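SloR (Streptococcus mutans, PDB 5CVI) probably represses or activates transcription as a manganese-responsive, DNA-binding homodimer of the DtxR/MntR metalloregulator family. Local coordinates at residues D177-L182 with T192-D196; R139-K145 with A207-E213; N4-K10 with E99-H103; L47-V51 with T62-L68. All coordinates share one frame; numbering follows the deposited sequence.

Interaction 1 (D177-L182 with T192-D196)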
# COMPACT_ATOMS: atom_id res chain seq x y z
N ASP B 177 31.35 3.06 -1.34
CA ASP B 177 32.60 2.62 -1.94
C ASP B 177 33.60 3.76 -2.07
O ASP B 177 33.23 4.89 -2.39
CB ASP B 177 32.35 2.00 -3.32
CG ASP B 177 32.04 0.52 -3.25
OD1 ASP B 177 32.39 -0.11 -2.23
OD2 ASP B 177 31.46 -0.01 -4.22
N GLU B 178 34.87 3.46 -1.80
CA GLU B 178 35.95 4.41 -2.02
C GLU B 178 36.45 4.29 -3.46
O GLU B 178 36.93 3.23 -3.87
CB GLU B 178 37.10 4.16 -1.04
CG GLU B 178 36.78 4.49 0.41
CD GLU B 178 37.95 4.23 1.35
OE1 GLU B 178 38.97 3.67 0.90
OE2 GLU B 178 37.85 4.60 2.54
N LEU B 179 36.33 5.37 -4.22
CA LEU B 179 36.87 5.40 -5.57
C LEU B 179 37.81 6.59 -5.75
O LEU B 179 37.47 7.72 -5.40
CB LEU B 179 35.75 5.43 -6.60
CG LEU B 179 34.51 6.23 -6.21
CD1 LEU B 179 34.71 7.72 -6.49
CD2 LEU B 179 33.28 5.71 -6.94
N ARG B 180 39.01 6.33 -6.26
CA ARG B 180 40.01 7.36 -6.45
C ARG B 180 39.91 7.96 -7.85
O ARG B 180 40.08 7.27 -8.85
CB ARG B 180 41.42 6.79 -6.20
CG ARG B 180 42.56 7.80 -6.34
CD ARG B 180 43.91 7.16 -6.03
NE ARG B 180 44.09 6.86 -4.61
CZ ARG B 180 43.75 5.71 -4.03
NH1 ARG B 180 43.21 4.74 -4.75
NH2 ARG B 180 43.95 5.53 -2.73
N LEU B 181 39.62 9.26 -7.91
CA LEU B 181 39.55 9.97 -9.19
C LEU B 181 40.95 10.33 -9.66
O LEU B 181 41.64 11.14 -9.05
CB LEU B 181 38.70 11.24 -9.05
CG LEU B 181 38.63 12.11 -10.30
CD1 LEU B 181 38.10 11.32 -11.48
CD2 LEU B 181 37.77 13.35 -10.06
N LEU B 182 41.37 9.71 -10.76
CA LEU B 182 42.72 9.91 -11.28
C LEU B 182 42.82 11.15 -12.15
O LEU B 182 43.75 11.95 -12.01
CB LEU B 182 43.16 8.68 -12.08
CG LEU B 182 43.19 7.36 -11.32
CD1 LEU B 182 43.64 6.23 -12.23
CD2 LEU B 182 44.12 7.47 -10.11
N THR B 192 38.15 9.28 -15.24
CA THR B 192 38.86 8.03 -14.99
C THR B 192 39.11 7.83 -13.50
O THR B 192 39.86 8.58 -12.87
CB THR B 192 40.19 7.95 -15.77
OG1 THR B 192 39.92 7.94 -17.18
CG2 THR B 192 40.95 6.68 -15.41
N ILE B 193 38.47 6.81 -12.93
CA ILE B 193 38.58 6.54 -11.51
C ILE B 193 39.18 5.17 -11.25
O ILE B 193 39.20 4.31 -12.13
CB ILE B 193 37.20 6.62 -10.82
CG1 ILE B 193 36.37 5.38 -11.15
CG2 ILE B 193 36.47 7.89 -11.24
CD1 ILE B 193 35.07 5.30 -10.38
N GLU B 194 39.67 4.97 -10.03
CA GLU B 194 40.29 3.71 -9.64
C GLU B 194 39.59 3.11 -8.43
O GLU B 194 39.43 3.77 -7.40
CB GLU B 194 41.78 3.91 -9.36
CG GLU B 194 42.53 2.67 -8.89
CD GLU B 194 42.38 2.43 -7.40
OE1 GLU B 194 42.26 3.42 -6.64
OE2 GLU B 194 42.39 1.25 -6.98
N LYS B 195 39.17 1.85 -8.55
CA LYS B 195 38.52 1.13 -7.46
C LYS B 195 39.11 -0.27 -7.34
O LYS B 195 39.07 -1.04 -8.30
CB LYS B 195 37.01 1.04 -7.70
CG LYS B 195 36.32 0.02 -6.82
CD LYS B 195 34.91 -0.29 -7.31
CE LYS B 195 34.36 -1.53 -6.63
NZ LYS B 195 34.39 -1.41 -5.14
N ASP B 196 39.65 -0.58 -6.17
CA ASP B 196 40.21 -1.90 -5.91
C ASP B 196 41.33 -2.27 -6.87
O ASP B 196 41.50 -3.43 -7.23
CB ASP B 196 39.12 -2.98 -5.94
CG ASP B 196 38.06 -2.75 -4.88
OD1 ASP B 196 38.40 -2.25 -3.79
OD2 ASP B 196 36.88 -3.08 -5.14

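Interaction 2 (R139-K145 with A207-E213)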
# COMPACT_ATOMS: atom_id res chain seq x y z
N ARG B 139 21.19 15.97 1.26
CA ARG B 139 22.44 15.99 2.01
C ARG B 139 23.63 15.92 1.05
O ARG B 139 24.68 16.50 1.31
CB ARG B 139 22.48 14.80 2.97
CG ARG B 139 23.84 14.47 3.55
CD ARG B 139 24.37 15.58 4.45
NE ARG B 139 25.56 15.18 5.19
CZ ARG B 139 26.80 15.27 4.73
NH1 ARG B 139 27.02 15.76 3.52
NH2 ARG B 139 27.82 14.88 5.48
N TYR B 140 23.44 15.22 -0.06
CA TYR B 140 24.50 15.03 -1.03
C TYR B 140 24.13 15.63 -2.38
O TYR B 140 23.29 15.09 -3.11
CB TYR B 140 24.81 13.53 -1.16
CG TYR B 140 25.26 12.91 0.14
CD1 TYR B 140 26.28 13.48 0.89
CD2 TYR B 140 24.66 11.76 0.63
CE1 TYR B 140 26.70 12.93 2.08
CE2 TYR B 140 25.07 11.19 1.83
CZ TYR B 140 26.09 11.78 2.55
OH TYR B 140 26.50 11.23 3.74
N ARG B 141 24.75 16.76 -2.70
CA ARG B 141 24.43 17.49 -3.92
C ARG B 141 25.59 17.52 -4.91
O ARG B 141 25.41 17.86 -6.08
CB ARG B 141 24.02 18.93 -3.58
CG ARG B 141 22.90 19.03 -2.56
CD ARG B 141 22.68 20.47 -2.14
NE ARG B 141 22.66 21.37 -3.30
CZ ARG B 141 21.57 21.66 -4.00
NH1 ARG B 141 20.40 21.12 -3.68
NH2 ARG B 141 21.66 22.49 -5.04
N THR B 142 26.78 17.15 -4.44
CA THR B 142 27.97 17.21 -5.29
C THR B 142 28.01 16.07 -6.31
O THR B 142 28.08 14.89 -5.94
CB THR B 142 29.27 17.21 -4.47
OG1 THR B 142 29.29 18.35 -3.61
CG2 THR B 142 30.48 17.25 -5.39
N THR B 143 27.95 16.43 -7.58
CA THR B 143 27.99 15.46 -8.67
C THR B 143 29.42 15.25 -9.15
O THR B 143 30.19 16.20 -9.24
CB THR B 143 27.13 15.94 -9.85
OG1 THR B 143 25.76 15.57 -9.63
CG2 THR B 143 27.61 15.33 -11.15
N LEU B 144 29.77 13.99 -9.43
CA LEU B 144 31.09 13.66 -9.95
C LEU B 144 31.42 14.52 -11.17
O LEU B 144 32.54 14.99 -11.33
CB LEU B 144 31.18 12.18 -10.32
CG LEU B 144 32.42 11.76 -11.11
CD1 LEU B 144 33.69 11.94 -10.28
CD2 LEU B 144 32.30 10.32 -11.59
N LYS B 145 30.43 14.72 -12.03
CA LYS B 145 30.59 15.60 -13.18
C LYS B 145 30.85 17.02 -12.69
O LYS B 145 30.11 17.55 -11.86
CB LYS B 145 29.35 15.55 -14.07
CG LYS B 145 29.38 16.50 -15.25
CD LYS B 145 28.22 16.24 -16.19
CE LYS B 145 28.14 17.29 -17.29
NZ LYS B 145 27.82 18.63 -16.74
N ALA B 207 28.35 10.25 -14.88
CA ALA B 207 28.93 10.99 -13.76
C ALA B 207 27.97 12.03 -13.19
O ALA B 207 28.13 12.49 -12.06
CB ALA B 207 30.24 11.64 -14.18
N SER B 208 26.97 12.41 -13.98
CA SER B 208 26.00 13.42 -13.58
C SER B 208 24.89 12.83 -12.72
O SER B 208 24.14 13.56 -12.08
CB SER B 208 25.39 14.08 -14.82
OG SER B 208 24.74 13.12 -15.63
N GLN B 209 24.80 11.50 -12.71
CA GLN B 209 23.76 10.80 -11.95
C GLN B 209 24.33 10.23 -10.66
O GLN B 209 23.66 9.48 -9.95
CB GLN B 209 23.16 9.68 -12.79
CG GLN B 209 22.45 10.14 -14.05
CD GLN B 209 21.19 10.93 -13.74
OE1 GLN B 209 21.25 12.05 -13.24
NE2 GLN B 209 20.04 10.33 -14.04
N ILE B 210 25.57 10.59 -10.36
CA ILE B 210 26.27 10.08 -9.19
C ILE B 210 26.73 11.23 -8.29
O ILE B 210 27.11 12.30 -8.77
CB ILE B 210 27.48 9.23 -9.59
CG1 ILE B 210 27.02 7.90 -10.18
CG2 ILE B 210 28.39 8.99 -8.39
CD1 ILE B 210 28.16 7.00 -10.58
N TYR B 211 26.69 11.00 -6.98
CA TYR B 211 27.09 12.02 -6.02
C TYR B 211 28.20 11.51 -5.11
O TYR B 211 28.14 10.39 -4.60
CB TYR B 211 25.88 12.47 -5.20
CG TYR B 211 24.76 13.07 -6.03
CD1 TYR B 211 23.74 12.27 -6.54
CD2 TYR B 211 24.73 14.43 -6.31
CE1 TYR B 211 22.72 12.82 -7.30
CE2 TYR B 211 23.71 14.98 -7.06
CZ TYR B 211 22.71 14.17 -7.56
OH TYR B 211 21.69 14.72 -8.31
N ILE B 212 29.23 12.33 -4.92
CA ILE B 212 30.40 11.92 -4.16
C ILE B 212 30.77 12.92 -3.06
O ILE B 212 30.22 14.02 -2.99
CB ILE B 212 31.62 11.71 -5.08
CG1 ILE B 212 31.84 12.94 -5.96
CG2 ILE B 212 31.42 10.47 -5.94
CD1 ILE B 212 33.00 12.81 -6.93
N GLU B 213 31.70 12.52 -2.20
CA GLU B 213 32.18 13.37 -1.12
C GLU B 213 33.60 12.95 -0.76
O GLU B 213 33.90 11.75 -0.71
CB GLU B 213 31.25 13.28 0.09
CG GLU B 213 31.51 14.31 1.18
CD GLU B 213 30.25 14.70 1.94
OE1 GLU B 213 29.28 15.15 1.30
OE2 GLU B 213 30.23 14.55 3.18

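Interaction 3 (N4-K10 with E99-H103). With ZN (zinc ion), chain H.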
# COMPACT_ATOMS: atom_id res chain seq x y z
N ASN B 4 1.17 8.61 -12.35
CA ASN B 4 0.25 9.72 -12.54
C ASN B 4 0.99 11.03 -12.81
O ASN B 4 2.22 11.07 -12.81
CB ASN B 4 -0.70 9.88 -11.35
CG ASN B 4 -0.07 10.63 -10.19
OD1 ASN B 4 1.08 10.37 -9.83
ND2 ASN B 4 -0.81 11.57 -9.61
N LYS B 5 0.23 12.10 -13.04
CA LYS B 5 0.79 13.41 -13.36
C LYS B 5 1.82 13.91 -12.34
O LYS B 5 2.78 14.59 -12.70
CB LYS B 5 -0.33 14.44 -13.51
CG LYS B 5 -1.41 14.34 -12.44
CD LYS B 5 -2.52 15.35 -12.64
CE LYS B 5 -3.78 14.94 -11.90
NZ LYS B 5 -3.51 14.57 -10.48
N GLU B 6 1.62 13.56 -11.07
CA GLU B 6 2.42 14.12 -9.99
C GLU B 6 3.92 13.78 -10.08
O GLU B 6 4.77 14.55 -9.63
CB GLU B 6 1.85 13.69 -8.63
CG GLU B 6 0.43 14.20 -8.38
CD GLU B 6 -0.14 13.74 -7.05
OE1 GLU B 6 0.55 13.00 -6.32
OE2 GLU B 6 -1.28 14.14 -6.73
N ASP B 7 4.23 12.63 -10.68
CA ASP B 7 5.61 12.18 -10.80
C ASP B 7 6.47 13.12 -11.64
O ASP B 7 7.70 13.11 -11.55
CB ASP B 7 5.66 10.76 -11.37
CG ASP B 7 5.05 9.75 -10.44
OD1 ASP B 7 5.06 9.99 -9.21
OD2 ASP B 7 4.55 8.71 -10.92
N TYR B 8 5.81 13.93 -12.46
CA TYR B 8 6.49 14.95 -13.24
C TYR B 8 7.12 15.98 -12.31
O TYR B 8 8.18 16.53 -12.60
CB TYR B 8 5.50 15.62 -14.20
CG TYR B 8 6.11 16.65 -15.12
CD1 TYR B 8 6.77 16.27 -16.29
CD2 TYR B 8 6.02 18.00 -14.83
CE1 TYR B 8 7.33 17.22 -17.13
CE2 TYR B 8 6.58 18.95 -15.67
CZ TYR B 8 7.23 18.55 -16.82
OH TYR B 8 7.78 19.50 -17.66
N LEU B 9 6.47 16.22 -11.18
CA LEU B 9 6.97 17.18 -10.20
C LEU B 9 8.30 16.75 -9.59
O LEU B 9 9.17 17.58 -9.35
CB LEU B 9 5.92 17.43 -9.11
CG LEU B 9 4.81 18.43 -9.45
CD1 LEU B 9 4.24 18.15 -10.83
CD2 LEU B 9 3.71 18.37 -8.40
N LYS B 10 8.45 15.45 -9.34
CA LYS B 10 9.67 14.93 -8.74
C LYS B 10 10.87 15.01 -9.68
O LYS B 10 11.99 15.25 -9.25
CB LYS B 10 9.47 13.48 -8.26
CG LYS B 10 8.62 13.36 -7.00
CD LYS B 10 8.73 11.98 -6.37
CE LYS B 10 8.13 10.90 -7.27
NZ LYS B 10 8.19 9.56 -6.62
N GLU B 99 5.97 3.12 -5.80
CA GLU B 99 5.36 4.11 -6.67
C GLU B 99 3.85 4.11 -6.49
O GLU B 99 3.23 5.16 -6.30
CB GLU B 99 5.74 3.81 -8.12
CG GLU B 99 5.44 4.92 -9.09
CD GLU B 99 6.07 6.23 -8.68
OE1 GLU B 99 7.30 6.28 -8.46
OE2 GLU B 99 5.32 7.23 -8.56
N VAL B 100 3.27 2.92 -6.55
CA VAL B 100 1.84 2.74 -6.33
C VAL B 100 1.44 3.14 -4.91
O VAL B 100 0.39 3.74 -4.70
CB VAL B 100 1.42 1.27 -6.59
CG1 VAL B 100 0.02 1.01 -6.07
CG2 VAL B 100 1.52 0.94 -8.07
N LEU B 101 2.30 2.81 -3.95
CA LEU B 101 1.99 3.04 -2.54
C LEU B 101 2.08 4.51 -2.12
O LEU B 101 1.39 4.93 -1.19
CB LEU B 101 2.86 2.16 -1.64
CG LEU B 101 2.64 0.66 -1.81
CD1 LEU B 101 3.51 -0.16 -0.86
CD2 LEU B 101 1.17 0.32 -1.62
N GLU B 102 2.92 5.28 -2.80
CA GLU B 102 3.10 6.68 -2.44
C GLU B 102 1.87 7.53 -2.78
O GLU B 102 1.76 8.68 -2.36
CB GLU B 102 4.36 7.27 -3.09
CG GLU B 102 4.26 7.49 -4.59
CD GLU B 102 5.48 8.21 -5.16
OE1 GLU B 102 6.60 7.97 -4.66
OE2 GLU B 102 5.31 9.01 -6.10
N HIS B 103 0.94 6.95 -3.53
CA HIS B 103 -0.29 7.65 -3.92
C HIS B 103 -1.52 7.07 -3.24
O HIS B 103 -2.63 7.59 -3.38
CB HIS B 103 -0.47 7.59 -5.44
CG HIS B 103 0.62 8.27 -6.20
ND1 HIS B 103 0.83 9.63 -6.15
CD2 HIS B 103 1.57 7.77 -7.03
CE1 HIS B 103 1.86 9.94 -6.92
NE2 HIS B 103 2.32 8.84 -7.47
ZN ZN H . 4.43 8.67 -7.84
O HOH W 1 -1.53 11.44 -5.03

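Interaction 4 (L47-V51 with T62-L68)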
# COMPACT_ATOMS: atom_id res chain seq x y z
N LEU B 47 -3.24 23.48 -14.58
CA LEU B 47 -4.58 23.83 -14.13
C LEU B 47 -4.70 23.75 -12.61
O LEU B 47 -5.42 24.53 -11.99
CB LEU B 47 -5.60 22.89 -14.77
CG LEU B 47 -5.64 22.89 -16.29
CD1 LEU B 47 -6.61 21.82 -16.80
CD2 LEU B 47 -6.03 24.26 -16.83
N GLU B 48 -3.99 22.79 -12.03
CA GLU B 48 -4.05 22.56 -10.59
C GLU B 48 -2.97 23.33 -9.85
O GLU B 48 -2.72 23.11 -8.67
CB GLU B 48 -4.00 21.05 -10.29
CG GLU B 48 -5.23 20.31 -10.81
CD GLU B 48 -5.02 18.82 -10.99
OE1 GLU B 48 -4.15 18.24 -10.30
OE2 GLU B 48 -5.73 18.22 -11.83
N ASP B 49 -2.33 24.26 -10.56
CA ASP B 49 -1.40 25.21 -9.96
C ASP B 49 -0.20 24.52 -9.31
O ASP B 49 0.25 24.93 -8.24
CB ASP B 49 -2.13 26.07 -8.92
CG ASP B 49 -3.34 26.77 -9.49
OD1 ASP B 49 -3.27 27.21 -10.66
OD2 ASP B 49 -4.36 26.88 -8.78
N LEU B 50 0.31 23.49 -9.96
CA LEU B 50 1.45 22.75 -9.43
C LEU B 50 2.75 23.14 -10.15
O LEU B 50 3.84 22.98 -9.61
CB LEU B 50 1.20 21.25 -9.53
CG LEU B 50 0.08 20.71 -8.64
CD1 LEU B 50 -0.19 19.25 -8.93
CD2 LEU B 50 0.42 20.92 -7.17
N VAL B 51 2.61 23.66 -11.37
CA VAL B 51 3.76 24.13 -12.13
C VAL B 51 3.38 25.36 -12.95
O VAL B 51 2.20 25.67 -13.13
CB VAL B 51 4.30 23.05 -13.09
CG1 VAL B 51 4.79 21.84 -12.31
CG2 VAL B 51 3.24 22.64 -14.10
N THR B 62 5.66 25.51 -8.66
CA THR B 62 5.07 26.49 -7.76
C THR B 62 5.37 26.02 -6.34
O THR B 62 5.82 24.89 -6.15
CB THR B 62 3.55 26.57 -7.94
OG1 THR B 62 2.96 25.31 -7.57
CG2 THR B 62 3.20 26.89 -9.38
N LYS B 63 5.12 26.88 -5.36
CA LYS B 63 5.34 26.50 -3.96
C LYS B 63 4.49 25.28 -3.59
O LYS B 63 4.93 24.43 -2.82
CB LYS B 63 5.03 27.67 -3.03
CG LYS B 63 5.44 27.43 -1.58
CD LYS B 63 6.92 27.08 -1.49
CE LYS B 63 7.35 26.77 -0.06
NZ LYS B 63 8.80 26.43 0.00
N LYS B 64 3.29 25.21 -4.15
CA LYS B 64 2.40 24.08 -3.93
C LYS B 64 3.02 22.80 -4.48
O LYS B 64 2.84 21.72 -3.93
CB LYS B 64 1.04 24.33 -4.58
CG LYS B 64 0.03 23.21 -4.42
CD LYS B 64 -1.29 23.55 -5.09
CE LYS B 64 -2.32 22.45 -4.90
NZ LYS B 64 -3.65 22.83 -5.47
N GLY B 65 3.77 22.95 -5.57
CA GLY B 65 4.42 21.82 -6.22
C GLY B 65 5.67 21.35 -5.49
O GLY B 65 5.99 20.16 -5.50
N GLN B 66 6.38 22.29 -4.86
CA GLN B 66 7.55 21.94 -4.06
C GLN B 66 7.11 21.11 -2.85
O GLN B 66 7.73 20.10 -2.52
CB GLN B 66 8.28 23.21 -3.59
CG GLN B 66 8.71 24.14 -4.71
CD GLN B 66 9.35 25.41 -4.19
OE1 GLN B 66 9.69 25.51 -3.01
NE2 GLN B 66 9.52 26.40 -5.07
N ILE B 67 6.04 21.56 -2.20
CA ILE B 67 5.50 20.85 -1.04
C ILE B 67 5.05 19.44 -1.41
O ILE B 67 5.37 18.48 -0.71
CB ILE B 67 4.32 21.61 -0.41
CG1 ILE B 67 4.77 22.98 0.09
CG2 ILE B 67 3.70 20.80 0.71
CD1 ILE B 67 3.64 23.86 0.58
N LEU B 68 4.31 19.33 -2.50
CA LEU B 68 3.79 18.04 -2.94
C LEU B 68 4.92 17.13 -3.41
O LEU B 68 4.87 15.91 -3.24
CB LEU B 68 2.75 18.21 -4.05
CG LEU B 68 2.13 16.92 -4.61
CD1 LEU B 68 1.55 16.07 -3.49
CD2 LEU B 68 1.06 17.24 -5.64

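Interaction 1 (D177-L182 with T192-D196)
Two strands of a beta hairpin in the FeoA domain run antiparallel here, 178-182 against 192-195. Arg-180 and Glu-194 form a hydrogen-bonded pair: Arg-180 N reaches Glu-194 O at 2.8 Å and Glu-194 N returns to Arg-180 O. A further backbone bond, Leu-182 N to Thr-192 O, carries the register past the non-hydrogen-bonded pair Leu-181 and Ile-193. On the face bearing Leu-181, Ile-193 spans two leucines with different branches. Its CG1 is set between the backbone N and the carbonyl carbon (chi1 75°), which brings CD1 to 3.8 Å from Leu-179 CB. CG2 takes the other neighbour, 3.8 Å from Leu-181 CD1, with the two side chains nearly perpendicular. The other face carries a charged pair, with Leu-182 CD1 against Glu-194 CB. Arg-180 and Glu-194 lie side by side and point the same way, and Glu-194 OE1 meets the edge of the guanidinium at NH1 in a salt bridge. Glu-194 OE2 accepts from Gly-197 N in the turn beyond. At the open end Lys-195 NZ is shared between two acids, 3.0 Å from Asp-196 OD2 and only weakly bonded to Asp-177 OD2 at 3.4 Å; the latter oxygen also receives Lys-174 N. The arrangement is an antiparallel beta hairpin within the five-stranded sheet of the SH3-like FeoA domain, strand 178-185 pairing on its other edge with strand 151-158.

Interaction 2 (R139-K145 with A207-E213)
Leu-144 lays its two methyls over different neighbours: CD1 sits 3.5 Å from Ile-212 CD1, and CD2 lies 3.6 Å from Ala-207 CB. Ile-212 has CG1 between the backbone N and the carbonyl carbon (chi1 52°), which carries CD1 toward Leu-144. Backbone bonds keep the leucine there, Leu-144 N to Ile-210 O and, one residue on, Lys-145 N to Ala-207 O at 3.2 Å. Ile-212 N to Thr-142 O, 3.0 Å, completes a short bridge centred on Thr-143 and Tyr-211. The Tyr-211 ring takes Tyr-140 O over one face and Arg-141 O at its edge, while Thr-143 OG1 comes obliquely to 3.3 Å from Tyr-211 CE2. At the far end Arg-139 holds Glu-213: NH1 meets the syn lone pair of OE1 at 3.2 Å, and the bonds to OE2 are weak. Tyr-140 packs against this pair, its ring taking Arg-139 CG on one face, 3.5 Å above the plane, and Glu-213 OE1 at its edge. The loop 139-145 thus runs along strand 210-214, which pairs on with strand 151-158; Arg-157 of that strand makes a cation-pi contact with Tyr-211, and Tyr-191 of strand 190-195 lies against Ala-207 and Lys-145.

Interaction 3 (N4-K10 with E99-H103)
Metal bonds dominate this contact: Asp-7 of segment 4-10 and Glu-99, Glu-102 and His-103 of segment 99-103 converge on one zinc ion. Asp-7 OD1 binds it at 2.0 Å, Glu-99 OE2 and Glu-102 OE2 each give one carboxylate oxygen, and His-103 NE2 lies 2.1 Å away. Asp-7 and Glu-99 approach from opposite directions with their carboxylate planes almost perpendicular (88°), Asp-7 OD1 and Glu-99 OE2 both being ligands of the same zinc. Charge pairing comes next. Lys-10 NZ faces Glu-102 and is bonded to the syn lone pairs of both oxygens, 3.0 Å from OE1 and 3.0 Å from OE2. A bend at chi3 (-66°) turns the lysine tip into this fork. Glu-102 OE1 is gripped again by His-76 ND1, a residue of the second zinc site, and Glu-99 is a long partner of Lys-10. The third group is formed round the imidazole. Asn-4 OD1 stands over one face of the His-103 ring, 3.0 Å from CE1, while Glu-102 CG lies against the opposite face. Glu-6 OE1 comes to the ring edge, and water 1 joins them, donating to Glu-6 OE1 at 2.9 Å and accepting from His-103 ND1. With three carboxylates and an imidazole, the zinc bridges the DNA-binding and the metal-binding and dimerisation regions, so metal probably helps hold the two together, consistent with metal-dependent control in the DtxR/MntR family, while Lys-10 probably offsets part of the gathered negative charge.

Interaction 4 (L47-V51 with T62-L68)
Thr-62, the N-cap of helix 63-85, makes the close part of this contact with the 47-51 loop. Its OG1 is placed between the backbone N and the carbonyl carbon (chi1 64°), where it donates to Asp-49 O at 2.8 Å and also accepts from Gly-65 N at 3.2 Å. The hydroxyl therefore caps the helix and holds the 47-51 loop at once. Thr-62 N adds a bond to Leu-50 O, 3.3 Å. Gly-65 presents bare backbone to the same carbonyl, its CA 3.6 Å from Leu-50 O. The buried apolar counterpart is Leu-50, whose CD2 rests against Lys-64 CG at 3.6 Å and against Leu-68 CD2 at 4.0 Å, each pair crossing at a slant. Toward solvent the grip slackens. The fully extended Lys-64 runs beside the loop with its aliphatic chain on Leu-50, but its NZ makes only a weak bond to Glu-48 O, at 3.3 Å. Asp-49, with positive phi, is the C-prime residue of a Schellman motif that ends helix 35-47, through Leu-50 N to Leu-45 O and Asp-49 N to Leu-46 O. The contact thus seats the loop that follows helix 35-47 on the N-terminal turn of helix 63-85, beside Leu-9 of helix 7-18, which touches Leu-50, Val-51 and Leu-68, with strand 60-61 meeting Val-51 through Leu-61.

In the fold
From the N terminus, residues 4-10 open interaction 3, whose loop closes at 99-103; inside it nests interaction 4, which closes the short two-stranded wing between 47-51 and 62-68. These two touch, with Glu-6 against Leu-68, so the helices of the DNA-binding part meet helix 63-85 beside the metal site. Interaction 2 opens only after interaction 3 has closed: 139-145 pairs with 207-213 across most of the FeoA domain, and interaction 1, a hairpin, is nested within that loop. Both reach the same sheet, their centres about 14 Å apart. The centres of interactions 1 and 3 are about 35 Å apart, on opposite sides of the chain's centre.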